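Local structure of VIN1 (Oscarella pearsei, 6BFI) at residues A[324-327]-A[328-331]. The protein probably binds actin filaments and may play a role in cell-cell adhesion, as a sponge member of the vinculin/alpha-catenin family. Residues are numbered along the deposited sequence; the frame is centred on the assembly and turned at random.
Sequences ELDQ and ILKE
Four successive i to i+4 hydrogen bonds join residues 324-327 to 328-331, making the pair a compact example of how one alpha-helical turn hands over to the next. Ile328 N donates to Glu324 O, Leu329 N to Leu325 O, Lys330 N to Asp326 O and Glu331 N to Gln327 O. The N-H...O angle is 166° for Ile328 N to Glu324 O and 150° for Leu329 N to Leu325 O. Around this ladder the later side chains lean back over the earlier carbonyls. Lys330 does so most fully: with CG beside its own backbone N (chi1 -59°) and the chain extended beyond it, CG lies 3.2 Å from Asp326 O, and CE goes on to approach Asp326 CB at 4.1 Å. Its aliphatic part also crosses the bent Gln327 side chain at about a right angle, CD lying 3.8 Å from Gln327 OE1. The ammonium stays 5.4 Å from Asp326 (NZ to OD1), a separation at which attraction is probably modest; the carboxylate instead forms a salt bridge through OD2 with Arg303 of helix 289-306. On other sides of the helix, Leu329 CD1 comes within 3.3 Å of Leu325 O, and Ile328 CG1 within 3.4 Å of Glu324 O. Leu325 touches both neighbouring helices, Leu329 packs on Val295 of helix 289-306 and Ile328 on Ala353 of helix 344-375; these consecutive helices pack together as in the helical bundles of vinculin-family proteins.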
loop_
_atom_site.group_PDB
_atom_site.type_symbol
_atom_site.label_atom_id
_atom_site.label_comp_id
_atom_site.label_asym_id
_atom_site.label_seq_id
_atom_site.Cartn_x
_atom_site.Cartn_y
_atom_site.Cartn_z
ATOM N N GLU A 324 -34.516 -0.242 -8.161
ATOM C CA GLU A 324 -34.869 0.922 -8.968
ATOM C C GLU A 324 -33.948 1.041 -10.174
ATOM O O GLU A 324 -34.404 1.273 -11.303
ATOM C CB GLU A 324 -34.809 2.191 -8.118
ATOM C CG GLU A 324 -35.190 3.456 -8.873
ATOM C CD GLU A 324 -35.122 4.700 -8.007
ATOM O OE1 GLU A 324 -34.155 4.836 -7.229
ATOM O OE2 GLU A 324 -36.044 5.539 -8.101
ATOM N N LEU A 325 -32.640 0.870 -9.954
ATOM C CA LEU A 325 -31.692 0.945 -11.062
ATOM C C LEU A 325 -31.927 -0.173 -12.070
ATOM O O LEU A 325 -31.827 0.048 -13.283
ATOM C CB LEU A 325 -30.260 0.906 -10.531
ATOM C CG LEU A 325 -29.631 2.279 -10.290
ATOM C CD1 LEU A 325 -28.444 2.176 -9.348
ATOM C CD2 LEU A 325 -29.212 2.899 -11.616
ATOM N N ASP A 326 -32.247 -1.379 -11.592
ATOM C CA ASP A 326 -32.573 -2.466 -12.510
ATOM C C ASP A 326 -33.800 -2.131 -13.351
ATOM O O ASP A 326 -33.834 -2.415 -14.555
ATOM C CB ASP A 326 -32.793 -3.764 -11.733
ATOM C CG ASP A 326 -31.609 -4.706 -11.825
ATOM O OD1 ASP A 326 -30.960 -4.744 -12.892
ATOM O OD2 ASP A 326 -31.328 -5.408 -10.830
ATOM N N GLN A 327 -34.816 -1.521 -12.734
ATOM C CA GLN A 327 -36.000 -1.122 -13.489
ATOM C C GLN A 327 -35.651 -0.092 -14.558
ATOM O O GLN A 327 -36.099 -0.200 -15.709
ATOM C CB GLN A 327 -37.067 -0.575 -12.540
ATOM C CG GLN A 327 -38.390 -0.254 -13.213
ATOM C CD GLN A 327 -39.099 -1.491 -13.732
ATOM O OE1 GLN A 327 -38.852 -2.605 -13.265
ATOM N NE2 GLN A 327 -39.985 -1.301 -14.704
ATOM N N ILE A 328 -34.842 0.910 -14.199
ATOM C CA ILE A 328 -34.402 1.895 -15.185
ATOM C C ILE A 328 -33.648 1.212 -16.321
ATOM O O ILE A 328 -33.778 1.593 -17.491
ATOM C CB ILE A 328 -33.548 2.985 -14.512
ATOM C CG1 ILE A 328 -34.397 3.798 -13.532
ATOM C CG2 ILE A 328 -32.927 3.903 -15.553
ATOM C CD1 ILE A 328 -33.671 4.987 -12.939
ATOM N N LEU A 329 -32.858 0.184 -15.998
ATOM C CA LEU A 329 -32.127 -0.536 -17.038
ATOM C C LEU A 329 -33.078 -1.260 -17.982
ATOM O O LEU A 329 -32.889 -1.234 -19.205
ATOM C CB LEU A 329 -31.142 -1.519 -16.405
ATOM C CG LEU A 329 -29.688 -1.049 -16.343
ATOM C CD1 LEU A 329 -29.582 0.310 -15.669
ATOM C CD2 LEU A 329 -28.824 -2.075 -15.626
ATOM N N LYS A 330 -34.105 -1.915 -17.434
ATOM C CA LYS A 330 -35.095 -2.570 -18.283
ATOM C C LYS A 330 -35.794 -1.563 -19.187
ATOM O O LYS A 330 -36.026 -1.837 -20.372
ATOM C CB LYS A 330 -36.109 -3.318 -17.418
ATOM C CG LYS A 330 -35.484 -4.374 -16.521
ATOM C CD LYS A 330 -36.317 -4.610 -15.273
ATOM C CE LYS A 330 -35.566 -5.464 -14.262
ATOM N NZ LYS A 330 -36.294 -5.574 -12.968
ATOM N N GLU A 331 -36.123 -0.384 -18.649
ATOM C CA GLU A 331 -36.752 0.652 -19.464
ATOM C C GLU A 331 -35.825 1.121 -20.581
ATOM O O GLU A 331 -36.265 1.324 -21.720
ATOM C CB GLU A 331 -37.172 1.825 -18.580
ATOM C CG GLU A 331 -38.305 1.496 -17.618
ATOM C CD GLU A 331 -38.645 2.646 -16.688
ATOM O OE1 GLU A 331 -37.737 3.136 -15.984
ATOM O OE2 GLU A 331 -39.821 3.066 -16.666
#